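Aminoglycoside phosphotransferase (Alicyclobacillus acidocaldarius subsp. acidocaldarius, PDB 4PDY) is probably a kinase-like phosphotransferase that transfers a phosphoryl group to a small-molecule acceptor. Local coordinates at residues 25-30 / 96-101; 36-41 / 45-50; 104-109 / 243-248; 137-142 / 283-288. One frame throughout, in Å; residues are numbered along the deposited sequence.

Contact 1: 25-30 / 96-101; sequences QAVVSK and PYVRHG
Val27 of the short helix 25-28 packs against Val98 and His100 of strand 98-100, the first arm of a beta hairpin that continues into strand 103-109 in the N-terminal lobe of a kinase-like fold. No hydrogen bond crosses between the segments, so the evidence for the contact is apolar packing, with 203 Å² buried in total. Val27 places CG1 trans to its own N (chi1 171°), and its two methyls fork toward different partners. CG1 lies 4.0 Å from Val98 CB, whereas CG2 comes within 4.0 Å of His100 CB and meets the imidazole obliquely. The two valine side chains run antiparallel, flank to flank rather than end-on. Val98 divides its branches in turn: CG1 stays with Val27, while CG2 lies 3.9 Å from Lys30 CB, the lysine chain crossing it at about a right angle. Tyr105 of the neighbouring strand also touches Val27, and Tyr31 and Thr91 touch Val98, extending the packing beyond the pair of segments. Beyond CB, Lys30 bends at chi2 (-57°) and again at chi4 (-68°), doubling back on its own segment until NZ donates to Ala26 O at 2.8 Å from above the carbonyl plane.

Contact 2: 36-41 / 45-50; sequences QQRHAD and EVWTDS
Arg38 holds CG anti to its carbonyl carbon (chi1 -56°), and an extended chi2 (-170°) lays CD over the indole face of Trp47; the bend at chi3 (-77°) then turns the guanidinium to Glu45, whose chain, extended beyond CG, brings OE2 to it. These residues share one face of the antiparallel hairpin of strands 35-41 and 44-49. Arg38 CD sits 3.8 Å from the centroid of the Trp47 five-membered ring, a CH-pi contact. NH1 of Arg38 makes a salt bridge of 2.8 Å to Glu45 OE2 on its syn side; Trp47 NE1 donates to the same OE2 on its anti side, also at 2.8 Å, from the opposite face of the carboxylate. On the face carrying Gln37, His39, Val46 and Thr48, Val46 CB lies 4.0 Å from the centroid of the His39 ring, while His39 ND1 donates almost straight to Gln37 OE1 at 2.9 Å. Gln36 N and Gln37 N both bond Thr48 O, a classic beta bulge. Putting an alanine at Glu45 would probably rob Arg38 NH1 and Trp47 NE1 of their common acceptor and Ile23 N of its mate, leaving the guanidinium held mainly from Ile23 O. The N-H groups around it probably keep the buried carboxylate ionised.

Contact 3: 104-109 / 243-248; sequences TYYVTE and DFELAR
Strand 104-109 directs Tyr106 toward segment 243-248, an irregular stretch with a type I beta turn from Phe244 to Ala247, closed by Ala247 N to Phe244 O at 3.1 Å. Following strand 239-241, the sequence Asp243-Phe244-Glu245 fits the place of the DFG motif of protein kinases, so the contact joins the N-terminal sheet to the cleft between the lobes. Its one direct bond runs from Tyr106 OH to Glu245 OE2, 2.6 Å long. With CG between its N and carbonyl carbon (chi1 64°), Tyr106 carries its ring off the strand so that OH reaches the carboxylate of Glu245, whose chain extends beyond CG (chi2 178°); the side chains meet at an oblique angle. OE2 accepts on its anti lone pair and lies near the plane of the tyrosine ring at its edge, 3.4 Å from CE2 of Tyr106, while ring and carboxylate planes stand 74° apart. Lys58 of strand 54-60 forms a salt bridge to the same OE2, which therefore serves two donors. Asp243 OD1, just ahead of the turn, takes a weak bond from Glu245 N (3.3 Å). The Phe244 ring packs instead edge-to-face with His223 and Phe134, and touches Met70 and Leu74 of helix 64-79. While donating to the carboxylate, the Tyr106 hydroxyl also accepts from a water at 3.0 Å from OH, and that water takes the N-H of Phe244 at 2.9 Å from N.

Contact 4: 137-142 / 283-288; sequences ATRSFR and AVRNIP
Arg139 occupies the second position of a type II beta turn from Thr138 to Phe141, closed by Phe141 N to Thr138 O at 3.0 Å, and faces Arg285, where the chain leaves the end of helix 271-284. The two arginines alone make this surface contact, which buries 83 Å² in all. Arg139 places CG trans to its N and bends at chi3 (-82°), whereas Arg285 stays extended from CG to NE; the two chains run roughly perpendicular. Their guanidinium groups meet over the faces with planes 56° apart, so this is not a parallel stack: CZ of Arg139 stands 4.2 Å from CZ of Arg285, offset toward the rim. NH2 of Arg139 comes within 3.0 Å of Arg285 NE. Both nitrogens are donors and no hydrogen bond joins them. Glu136 touches Arg285 and makes a long, weak ion pair with Arg139 NE, probably easing the mutual repulsion. With an alanine in place of Arg139, the Arg285 guanidinium would probably lose the group lying over its face and be freer to turn. The pair bridges two interhelical connections on the surface of the helical C-terminal lobe of the kinase-like fold.

How the contacts relate
From the N terminus, contact 1 closes a loop from helix 25-28 to strand 98-100, and contact 2, a tight hairpin of neighbouring strands, is nested inside it; Val28 of the helix packs on Arg38 and Trp47. Strand 98-100 then turns into strand 103-109, where contact 3 begins, joined by the backbone pairing of Val98 with Tyr105. The strands of contacts 1, 2 and 3 belong to one sheet of the N-terminal lobe, and Trp47 touches Val107 within it. Contact 3 bridges 133 intervening residues to tie that sheet to the loop after strand 239-241. Contact 4 opens within this span and closes beyond it, so the two cross; it joins helical connections, its nearest atoms about 7 Å from contact 3.

Contact 1: 25-30 / 96-101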
loop_
_atom_site.group_PDB
_atom_site.type_symbol
_atom_site.label_atom_id
_atom_site.label_comp_id
_atom_site.label_asym_id
_atom_site.label_seq_id
_atom_site.Cartn_x
_atom_site.Cartn_y
_atom_site.Cartn_z
ATOM N N GLN A 25 -4.053 -22.990 20.921
ATOM C CA GLN A 25 -5.457 -23.326 21.155
ATOM C C GLN A 25 -6.098 -22.449 22.204
ATOM O O GLN A 25 -7.284 -22.130 22.104
ATOM C CB GLN A 25 -5.596 -24.784 21.578
ATOM C CG GLN A 25 -7.024 -25.249 21.858
ATOM C CD GLN A 25 -7.951 -25.131 20.659
ATOM O OE1 GLN A 25 -7.638 -25.609 19.563
ATOM N NE2 GLN A 25 -9.113 -24.504 20.867
ATOM N N ALA A 26 -5.343 -22.040 23.225
ATOM C CA ALA A 26 -5.933 -21.219 24.283
ATOM C C ALA A 26 -6.484 -19.899 23.719
ATOM O O ALA A 26 -7.450 -19.360 24.242
ATOM C CB ALA A 26 -4.939 -20.954 25.399
ATOM N N VAL A 27 -5.859 -19.394 22.663
ATOM C CA VAL A 27 -6.345 -18.150 22.043
ATOM C C VAL A 27 -7.690 -18.425 21.351
ATOM O O VAL A 27 -8.659 -17.680 21.505
ATOM C CB VAL A 27 -5.332 -17.597 21.043
ATOM C CG1 VAL A 27 -5.933 -16.449 20.260
ATOM C CG2 VAL A 27 -4.071 -17.121 21.749
ATOM N N VAL A 28 -7.757 -19.524 20.589
ATOM C CA VAL A 28 -8.969 -19.874 19.871
ATOM C C VAL A 28 -10.137 -20.008 20.851
ATOM O O VAL A 28 -11.261 -19.555 20.590
ATOM C CB VAL A 28 -8.793 -21.230 19.146
ATOM C CG1 VAL A 28 -10.014 -21.583 18.318
ATOM C CG2 VAL A 28 -7.547 -21.277 18.286
ATOM N N SER A 29 -9.858 -20.642 21.997
ATOM C CA SER A 29 -10.876 -20.892 22.995
ATOM C C SER A 29 -11.422 -19.682 23.755
ATOM O O SER A 29 -12.384 -19.790 24.494
ATOM C CB SER A 29 -10.345 -21.945 23.981
ATOM O OG SER A 29 -10.309 -23.211 23.345
ATOM N N LYS A 30 -10.820 -18.505 23.542
ATOM C CA LYS A 30 -11.392 -17.271 24.094
ATOM C C LYS A 30 -12.609 -16.796 23.306
ATOM O O LYS A 30 -13.415 -16.035 23.828
ATOM C CB LYS A 30 -10.347 -16.143 24.117
ATOM C CG LYS A 30 -9.126 -16.440 24.971
ATOM C CD LYS A 30 -9.506 -16.761 26.401
ATOM C CE LYS A 30 -8.312 -17.118 27.277
ATOM N NZ LYS A 30 -7.716 -18.421 26.847
ATOM N N PRO A 96 -11.883 -6.990 21.607
ATOM C CA PRO A 96 -11.626 -7.065 20.160
ATOM C C PRO A 96 -10.340 -7.813 19.756
ATOM O O PRO A 96 -10.067 -7.963 18.578
ATOM C CB PRO A 96 -11.544 -5.586 19.757
ATOM C CG PRO A 96 -11.033 -4.935 20.986
ATOM C CD PRO A 96 -11.612 -5.647 22.153
ATOM N N TYR A 97 -9.564 -8.270 20.739
ATOM C CA TYR A 97 -8.326 -9.002 20.496
ATOM C C TYR A 97 -8.096 -9.930 21.670
ATOM O O TYR A 97 -8.755 -9.788 22.698
ATOM C CB TYR A 97 -7.137 -8.011 20.356
ATOM C CG TYR A 97 -6.922 -7.194 21.616
ATOM C CD1 TYR A 97 -6.266 -7.708 22.716
ATOM C CD2 TYR A 97 -7.484 -5.952 21.733
ATOM C CE1 TYR A 97 -6.137 -6.992 23.879
ATOM C CE2 TYR A 97 -7.352 -5.202 22.894
ATOM C CZ TYR A 97 -6.694 -5.738 23.970
ATOM O OH TYR A 97 -6.566 -5.025 25.125
ATOM N N VAL A 98 -7.110 -10.807 21.501
ATOM C CA VAL A 98 -6.538 -11.591 22.586
ATOM C C VAL A 98 -5.044 -11.257 22.612
ATOM O O VAL A 98 -4.386 -11.328 21.587
ATOM C CB VAL A 98 -6.720 -13.120 22.390
ATOM C CG1 VAL A 98 -6.045 -13.911 23.491
ATOM C CG2 VAL A 98 -8.185 -13.471 22.337
ATOM N N ARG A 99 -4.535 -10.967 23.794
ATOM C CA ARG A 99 -3.113 -10.719 23.974
ATOM C C ARG A 99 -2.538 -11.968 24.644
ATOM O O ARG A 99 -2.985 -12.340 25.727
ATOM C CB ARG A 99 -2.907 -9.486 24.854
ATOM C CG ARG A 99 -1.479 -9.098 25.101
ATOM C CD ARG A 99 -0.888 -8.440 23.872
ATOM N NE ARG A 99 0.477 -8.095 24.147
ATOM C CZ ARG A 99 1.361 -7.730 23.244
ATOM N NH1 ARG A 99 1.016 -7.625 21.967
ATOM N NH2 ARG A 99 2.591 -7.437 23.641
ATOM N N HIS A 100 -1.555 -12.591 24.016
ATOM C CA HIS A 100 -0.959 -13.815 24.575
ATOM C C HIS A 100 0.441 -14.018 24.000
ATOM O O HIS A 100 0.650 -13.892 22.787
ATOM C CB HIS A 100 -1.843 -15.018 24.243
ATOM C CG HIS A 100 -1.418 -16.297 24.890
ATOM N ND1 HIS A 100 -1.446 -16.486 26.252
ATOM C CD2 HIS A 100 -1.019 -17.474 24.351
ATOM C CE1 HIS A 100 -1.058 -17.718 26.528
ATOM N NE2 HIS A 100 -0.787 -18.335 25.393
ATOM N N GLY A 101 1.388 -14.329 24.873
ATOM C CA GLY A 101 2.730 -14.664 24.434
ATOM C C GLY A 101 3.391 -13.566 23.603
ATOM O O GLY A 101 4.112 -13.862 22.660
#

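Contact 2: 36-41 / 45-50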
loop_
_atom_site.group_PDB
_atom_site.type_symbol
_atom_site.label_atom_id
_atom_site.label_comp_id
_atom_site.label_asym_id
_atom_site.label_seq_id
_atom_site.Cartn_x
_atom_site.Cartn_y
_atom_site.Cartn_z
ATOM N N GLN A 36 -13.513 -26.203 14.526
ATOM C CA GLN A 36 -13.191 -27.616 14.307
ATOM C C GLN A 36 -11.845 -27.806 13.585
ATOM O O GLN A 36 -11.159 -28.798 13.824
ATOM C CB GLN A 36 -14.297 -28.280 13.436
ATOM C CG GLN A 36 -15.726 -28.070 13.895
ATOM C CD GLN A 36 -15.988 -28.711 15.235
ATOM O OE1 GLN A 36 -15.791 -29.920 15.395
ATOM N NE2 GLN A 36 -16.425 -27.918 16.204
ATOM N N GLN A 37 -11.497 -26.897 12.671
ATOM C CA GLN A 37 -10.311 -27.034 11.820
ATOM C C GLN A 37 -9.580 -25.675 11.740
ATOM O O GLN A 37 -10.218 -24.630 11.649
ATOM C CB GLN A 37 -10.727 -27.504 10.405
ATOM C CG GLN A 37 -9.634 -28.185 9.556
ATOM C CD GLN A 37 -8.942 -27.311 8.506
ATOM O OE1 GLN A 37 -8.506 -26.207 8.803
ATOM N NE2 GLN A 37 -8.787 -27.840 7.276
ATOM N N ARG A 38 -8.252 -25.722 11.719
ATOM C CA ARG A 38 -7.412 -24.514 11.576
ATOM C C ARG A 38 -6.216 -24.804 10.701
ATOM O O ARG A 38 -5.596 -25.862 10.831
ATOM C CB ARG A 38 -6.914 -24.041 12.930
ATOM C CG ARG A 38 -8.040 -23.792 13.900
ATOM C CD ARG A 38 -7.546 -23.100 15.146
ATOM N NE ARG A 38 -6.838 -23.966 16.085
ATOM C CZ ARG A 38 -5.596 -23.765 16.543
ATOM N NH1 ARG A 38 -4.841 -22.760 16.100
ATOM N NH2 ARG A 38 -5.098 -24.584 17.468
ATOM N N HIS A 39 -5.885 -23.876 9.813
ATOM C CA HIS A 39 -4.663 -24.013 9.037
ATOM C C HIS A 39 -4.184 -22.641 8.613
ATOM O O HIS A 39 -4.977 -21.737 8.455
ATOM C CB HIS A 39 -4.877 -24.925 7.810
ATOM C CG HIS A 39 -5.825 -24.372 6.794
ATOM N ND1 HIS A 39 -7.190 -24.557 6.855
ATOM C CD2 HIS A 39 -5.611 -23.550 5.738
ATOM C CE1 HIS A 39 -7.767 -23.921 5.853
ATOM N NE2 HIS A 39 -6.831 -23.311 5.153
ATOM N N ALA A 40 -2.875 -22.504 8.458
ATOM C CA ALA A 40 -2.292 -21.272 7.987
ATOM C C ALA A 40 -2.680 -21.093 6.534
ATOM O O ALA A 40 -2.819 -22.061 5.781
ATOM C CB ALA A 40 -0.772 -21.302 8.141
ATOM N N ASP A 41 -2.855 -19.846 6.141
ATOM C CA ASP A 41 -3.065 -19.506 4.758
ATOM C C ASP A 41 -2.472 -18.115 4.563
ATOM O O ASP A 41 -3.080 -17.106 4.899
ATOM C CB ASP A 41 -4.547 -19.566 4.386
ATOM C CG ASP A 41 -4.787 -19.372 2.901
ATOM O OD1 ASP A 41 -3.846 -18.986 2.175
ATOM O OD2 ASP A 41 -5.926 -19.587 2.444
ATOM N N GLU A 45 -4.411 -17.164 9.681
ATOM C CA GLU A 45 -4.850 -18.520 9.940
ATOM C C GLU A 45 -6.342 -18.601 9.695
ATOM O O GLU A 45 -7.107 -17.761 10.136
ATOM C CB GLU A 45 -4.529 -18.887 11.388
ATOM C CG GLU A 45 -4.637 -20.363 11.680
ATOM C CD GLU A 45 -4.159 -20.714 13.077
ATOM O OE1 GLU A 45 -2.927 -20.793 13.293
ATOM O OE2 GLU A 45 -5.010 -20.921 13.965
ATOM N N VAL A 46 -6.757 -19.634 8.969
ATOM C CA VAL A 46 -8.165 -19.855 8.682
ATOM C C VAL A 46 -8.743 -20.772 9.750
ATOM O O VAL A 46 -8.185 -21.835 10.009
ATOM C CB VAL A 46 -8.355 -20.495 7.296
ATOM C CG1 VAL A 46 -9.838 -20.725 6.964
ATOM C CG2 VAL A 46 -7.684 -19.640 6.249
ATOM N N TRP A 47 -9.827 -20.349 10.372
ATOM C CA TRP A 47 -10.568 -21.135 11.350
ATOM C C TRP A 47 -11.932 -21.508 10.761
ATOM O O TRP A 47 -12.618 -20.644 10.234
ATOM C CB TRP A 47 -10.830 -20.310 12.604
ATOM C CG TRP A 47 -9.645 -19.936 13.399
ATOM C CD1 TRP A 47 -8.337 -20.274 13.174
ATOM C CD2 TRP A 47 -9.651 -19.129 14.584
ATOM N NE1 TRP A 47 -7.529 -19.735 14.161
ATOM C CE2 TRP A 47 -8.324 -19.042 15.040
ATOM C CE3 TRP A 47 -10.659 -18.514 15.325
ATOM C CZ2 TRP A 47 -7.981 -18.319 16.179
ATOM C CZ3 TRP A 47 -10.316 -17.798 16.453
ATOM C CH2 TRP A 47 -8.990 -17.728 16.875
ATOM N N THR A 48 -12.325 -22.780 10.868
ATOM C CA THR A 48 -13.543 -23.253 10.260
ATOM C C THR A 48 -14.401 -23.975 11.301
ATOM O O THR A 48 -13.864 -24.773 12.078
ATOM C CB THR A 48 -13.187 -24.188 9.092
ATOM O OG1 THR A 48 -12.296 -23.508 8.189
ATOM C CG2 THR A 48 -14.394 -24.576 8.340
ATOM N N ASP A 49 -15.698 -23.676 11.331
ATOM C CA ASP A 49 -16.645 -24.342 12.240
ATOM C C ASP A 49 -17.243 -25.584 11.568
ATOM O O ASP A 49 -16.855 -25.930 10.454
ATOM C CB ASP A 49 -17.699 -23.359 12.802
ATOM C CG ASP A 49 -18.747 -22.919 11.788
ATOM O OD1 ASP A 49 -18.850 -23.515 10.692
ATOM O OD2 ASP A 49 -19.509 -21.974 12.124
ATOM N N SER A 50 -18.176 -26.233 12.245
ATOM C CA SER A 50 -18.740 -27.482 11.728
ATOM C C SER A 50 -19.594 -27.328 10.474
ATOM O O SER A 50 -19.893 -28.319 9.782
ATOM C CB SER A 50 -19.567 -28.184 12.802
ATOM O OG SER A 50 -20.749 -27.469 13.079
HETATM O O HOH W 1 -9.683 -23.965 8.618
#

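Contact 3: 104-109 / 243-248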
loop_
_atom_site.group_PDB
_atom_site.type_symbol
_atom_site.label_atom_id
_atom_site.label_comp_id
_atom_site.label_asym_id
_atom_site.label_seq_id
_atom_site.Cartn_x
_atom_site.Cartn_y
_atom_site.Cartn_z
ATOM N N THR A 104 -0.607 -9.896 19.664
ATOM C CA THR A 104 -1.982 -9.447 19.680
ATOM C C THR A 104 -2.696 -10.197 18.561
ATOM O O THR A 104 -2.345 -10.073 17.406
ATOM C CB THR A 104 -2.069 -7.917 19.429
ATOM O OG1 THR A 104 -1.333 -7.235 20.454
ATOM C CG2 THR A 104 -3.512 -7.420 19.388
ATOM N N TYR A 105 -3.686 -11.001 18.924
ATOM C CA TYR A 105 -4.483 -11.750 17.964
ATOM C C TYR A 105 -5.820 -11.074 17.763
ATOM O O TYR A 105 -6.464 -10.679 18.730
ATOM C CB TYR A 105 -4.710 -13.166 18.494
ATOM C CG TYR A 105 -3.446 -13.979 18.643
ATOM C CD1 TYR A 105 -2.921 -14.683 17.560
ATOM C CD2 TYR A 105 -2.759 -14.019 19.844
ATOM C CE1 TYR A 105 -1.773 -15.433 17.686
ATOM C CE2 TYR A 105 -1.587 -14.745 19.971
ATOM C CZ TYR A 105 -1.082 -15.428 18.889
ATOM O OH TYR A 105 0.047 -16.203 19.015
ATOM N N TYR A 106 -6.254 -11.000 16.513
ATOM C CA TYR A 106 -7.616 -10.556 16.235
ATOM C C TYR A 106 -8.193 -11.336 15.084
ATOM O O TYR A 106 -7.456 -11.853 14.259
ATOM C CB TYR A 106 -7.680 -9.021 16.009
ATOM C CG TYR A 106 -6.928 -8.515 14.811
ATOM C CD1 TYR A 106 -7.527 -8.456 13.570
ATOM C CD2 TYR A 106 -5.631 -8.025 14.932
ATOM C CE1 TYR A 106 -6.857 -8.020 12.449
ATOM C CE2 TYR A 106 -4.950 -7.574 13.808
ATOM C CZ TYR A 106 -5.570 -7.552 12.568
ATOM O OH TYR A 106 -4.922 -7.096 11.437
ATOM N N VAL A 107 -9.520 -11.419 15.077
ATOM C CA VAL A 107 -10.253 -12.320 14.204
ATOM C C VAL A 107 -11.294 -11.505 13.450
ATOM O O VAL A 107 -11.966 -10.645 14.027
ATOM C CB VAL A 107 -10.940 -13.419 15.052
ATOM C CG1 VAL A 107 -11.779 -14.325 14.183
ATOM C CG2 VAL A 107 -9.925 -14.247 15.841
ATOM N N THR A 108 -11.453 -11.830 12.167
ATOM C CA THR A 108 -12.528 -11.265 11.358
ATOM C C THR A 108 -13.331 -12.368 10.685
ATOM O O THR A 108 -12.902 -13.535 10.545
ATOM C CB THR A 108 -12.032 -10.313 10.254
ATOM O OG1 THR A 108 -11.265 -11.020 9.288
ATOM C CG2 THR A 108 -11.174 -9.191 10.813
ATOM N N GLU A 109 -14.548 -12.005 10.301
ATOM C CA GLU A 109 -15.346 -12.869 9.439
ATOM C C GLU A 109 -14.528 -13.051 8.172
ATOM O O GLU A 109 -13.763 -12.157 7.788
ATOM C CB GLU A 109 -16.708 -12.227 9.104
ATOM C CG GLU A 109 -17.605 -11.873 10.292
ATOM C CD GLU A 109 -18.242 -13.060 11.032
ATOM O OE1 GLU A 109 -18.330 -14.181 10.487
ATOM O OE2 GLU A 109 -18.689 -12.863 12.189
ATOM N N ASP A 243 -6.491 -5.934 6.810
ATOM C CA ASP A 243 -5.208 -5.489 7.381
ATOM C C ASP A 243 -5.042 -3.972 7.445
ATOM O O ASP A 243 -4.375 -3.404 6.592
ATOM C CB ASP A 243 -4.016 -6.107 6.650
ATOM C CG ASP A 243 -2.717 -5.945 7.414
ATOM O OD1 ASP A 243 -2.726 -5.318 8.491
ATOM O OD2 ASP A 243 -1.685 -6.436 6.911
ATOM N N PHE A 244 -5.680 -3.394 8.454
ATOM C CA PHE A 244 -5.651 -1.951 8.687
ATOM C C PHE A 244 -4.545 -1.569 9.663
ATOM O O PHE A 244 -4.586 -0.491 10.222
ATOM C CB PHE A 244 -7.030 -1.488 9.190
ATOM C CG PHE A 244 -8.072 -1.416 8.105
ATOM C CD1 PHE A 244 -8.803 -2.550 7.712
ATOM C CD2 PHE A 244 -8.285 -0.218 7.431
ATOM C CE1 PHE A 244 -9.748 -2.447 6.701
ATOM C CE2 PHE A 244 -9.223 -0.128 6.416
ATOM C CZ PHE A 244 -9.947 -1.233 6.059
ATOM N N GLU A 245 -3.535 -2.407 9.839
ATOM C CA GLU A 245 -2.512 -2.181 10.865
ATOM C C GLU A 245 -1.614 -0.978 10.564
ATOM O O GLU A 245 -1.038 -0.420 11.482
ATOM C CB GLU A 245 -1.676 -3.445 11.062
ATOM C CG GLU A 245 -2.490 -4.604 11.584
ATOM C CD GLU A 245 -1.704 -5.882 11.739
ATOM O OE1 GLU A 245 -0.468 -5.847 11.802
ATOM O OE2 GLU A 245 -2.356 -6.952 11.775
ATOM N N LEU A 246 -1.450 -0.650 9.291
ATOM C CA LEU A 246 -0.658 0.534 8.918
ATOM C C LEU A 246 -1.508 1.778 8.688
ATOM O O LEU A 246 -0.957 2.851 8.405
ATOM C CB LEU A 246 0.169 0.219 7.675
ATOM C CG LEU A 246 1.207 -0.878 7.830
ATOM C CD1 LEU A 246 2.001 -1.045 6.559
ATOM C CD2 LEU A 246 2.130 -0.595 9.003
ATOM N N ALA A 247 -2.823 1.665 8.811
ATOM C CA ALA A 247 -3.729 2.768 8.524
ATOM C C ALA A 247 -3.529 3.884 9.541
ATOM O O ALA A 247 -3.315 3.614 10.721
ATOM C CB ALA A 247 -5.184 2.301 8.498
ATOM N N ARG A 248 -3.623 5.137 9.069
ATOM C CA ARG A 248 -3.505 6.320 9.950
ATOM C C ARG A 248 -3.973 7.524 9.155
ATOM O O ARG A 248 -4.101 7.442 7.949
ATOM C CB ARG A 248 -2.076 6.539 10.437
ATOM C CG ARG A 248 -1.088 6.699 9.318
ATOM C CD ARG A 248 0.340 6.917 9.808
ATOM N NE ARG A 248 1.274 6.849 8.686
ATOM C CZ ARG A 248 1.609 7.882 7.905
ATOM N NH1 ARG A 248 1.093 9.097 8.104
ATOM N NH2 ARG A 248 2.462 7.696 6.904
HETATM O O HOH W 2 -6.953 -5.216 10.349
#

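Contact 4: 137-142 / 283-288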
loop_
_atom_site.group_PDB
_atom_site.type_symbol
_atom_site.label_atom_id
_atom_site.label_comp_id
_atom_site.label_asym_id
_atom_site.label_seq_id
_atom_site.Cartn_x
_atom_site.Cartn_y
_atom_site.Cartn_z
ATOM N N ALA A 137 -15.027 8.387 4.727
ATOM C CA ALA A 137 -15.756 7.962 5.923
ATOM C C ALA A 137 -15.014 8.206 7.231
ATOM O O ALA A 137 -15.606 8.078 8.290
ATOM C CB ALA A 137 -16.134 6.484 5.823
ATOM N N THR A 138 -13.718 8.499 7.142
ATOM C CA THR A 138 -12.894 8.723 8.325
ATOM C C THR A 138 -12.422 10.172 8.481
ATOM O O THR A 138 -11.588 10.471 9.332
ATOM C CB THR A 138 -11.678 7.782 8.349
ATOM O OG1 THR A 138 -10.915 7.930 7.148
ATOM C CG2 THR A 138 -12.129 6.325 8.490
ATOM N N ARG A 139 -12.965 11.062 7.658
ATOM C CA ARG A 139 -12.634 12.485 7.760
ATOM C C ARG A 139 -12.885 12.945 9.187
ATOM O O ARG A 139 -13.872 12.582 9.816
ATOM C CB ARG A 139 -13.543 13.256 6.797
ATOM C CG ARG A 139 -13.259 14.731 6.643
ATOM C CD ARG A 139 -14.036 15.314 5.464
ATOM N NE ARG A 139 -13.369 15.073 4.177
ATOM C CZ ARG A 139 -12.568 15.941 3.546
ATOM N NH1 ARG A 139 -12.311 17.133 4.064
ATOM N NH2 ARG A 139 -12.007 15.612 2.390
ATOM N N SER A 140 -11.967 13.751 9.705
ATOM C CA SER A 140 -12.114 14.325 11.031
ATOM C C SER A 140 -12.017 13.322 12.189
ATOM O O SER A 140 -12.158 13.737 13.341
ATOM C CB SER A 140 -13.426 15.126 11.163
ATOM O OG SER A 140 -13.464 16.218 10.253
ATOM N N PHE A 141 -11.756 12.034 11.916
ATOM C CA PHE A 141 -11.714 11.031 12.984
ATOM C C PHE A 141 -10.299 10.914 13.521
ATOM O O PHE A 141 -9.389 10.524 12.789
ATOM C CB PHE A 141 -12.161 9.643 12.496
ATOM C CG PHE A 141 -12.136 8.599 13.594
ATOM C CD1 PHE A 141 -13.103 8.600 14.580
ATOM C CD2 PHE A 141 -11.080 7.710 13.712
ATOM C CE1 PHE A 141 -13.053 7.691 15.624
ATOM C CE2 PHE A 141 -11.011 6.804 14.756
ATOM C CZ PHE A 141 -12.015 6.783 15.710
ATOM N N ARG A 142 -10.120 11.265 14.789
ATOM C CA ARG A 142 -8.828 11.141 15.481
ATOM C C ARG A 142 -7.664 11.577 14.613
ATOM O O ARG A 142 -6.655 10.896 14.463
ATOM C CB ARG A 142 -8.630 9.719 15.991
ATOM C CG ARG A 142 -9.689 9.253 16.992
ATOM C CD ARG A 142 -9.597 9.944 18.339
ATOM N NE ARG A 142 -8.273 9.785 18.950
ATOM C CZ ARG A 142 -7.890 8.742 19.703
ATOM N NH1 ARG A 142 -8.710 7.725 19.974
ATOM N NH2 ARG A 142 -6.670 8.702 20.217
ATOM N N ALA A 283 -15.217 10.081 -7.927
ATOM C CA ALA A 283 -16.629 9.780 -7.672
ATOM C C ALA A 283 -17.003 9.970 -6.196
ATOM O O ALA A 283 -18.117 10.376 -5.874
ATOM C CB ALA A 283 -16.941 8.354 -8.111
ATOM N N VAL A 284 -16.070 9.681 -5.303
ATOM C CA VAL A 284 -16.307 9.874 -3.877
ATOM C C VAL A 284 -16.106 11.344 -3.470
ATOM O O VAL A 284 -16.925 11.912 -2.758
ATOM C CB VAL A 284 -15.419 8.925 -3.046
ATOM C CG1 VAL A 284 -15.613 9.164 -1.562
ATOM C CG2 VAL A 284 -15.723 7.475 -3.408
ATOM N N ARG A 285 -15.014 11.934 -3.931
ATOM C CA ARG A 285 -14.716 13.348 -3.702
ATOM C C ARG A 285 -13.810 13.816 -4.820
ATOM O O ARG A 285 -12.821 13.171 -5.117
ATOM C CB ARG A 285 -14.059 13.552 -2.337
ATOM C CG ARG A 285 -13.731 14.994 -2.003
ATOM C CD ARG A 285 -13.367 15.164 -0.538
ATOM N NE ARG A 285 -13.169 16.570 -0.197
ATOM C CZ ARG A 285 -14.148 17.453 0.009
ATOM N NH1 ARG A 285 -15.429 17.098 -0.095
ATOM N NH2 ARG A 285 -13.844 18.708 0.313
ATOM N N ASN A 286 -14.159 14.964 -5.409
ATOM C CA ASN A 286 -13.392 15.620 -6.469
ATOM C C ASN A 286 -11.899 15.596 -6.222
ATOM O O ASN A 286 -11.457 15.866 -5.099
ATOM C CB ASN A 286 -13.827 17.096 -6.562
ATOM C CG ASN A 286 -13.090 17.870 -7.650
ATOM O OD1 ASN A 286 -13.186 17.542 -8.830
ATOM N ND2 ASN A 286 -12.357 18.910 -7.255
ATOM N N ILE A 287 -11.117 15.300 -7.258
ATOM C CA ILE A 287 -9.670 15.452 -7.173
ATOM C C ILE A 287 -9.287 16.856 -7.663
ATOM O O ILE A 287 -9.392 17.148 -8.867
ATOM C CB ILE A 287 -8.950 14.429 -8.062
ATOM C CG1 ILE A 287 -9.395 12.994 -7.727
ATOM C CG2 ILE A 287 -7.444 14.535 -7.919
ATOM C CD1 ILE A 287 -8.914 11.986 -8.758
ATOM N N PRO A 288 -8.843 17.743 -6.753
ATOM C CA PRO A 288 -8.408 19.064 -7.236
ATOM C C PRO A 288 -7.064 18.978 -7.928
ATOM O O PRO A 288 -6.315 18.002 -7.776
ATOM C CB PRO A 288 -8.292 19.892 -5.960
ATOM C CG PRO A 288 -8.041 18.894 -4.884
ATOM C CD PRO A 288 -8.723 17.620 -5.290
#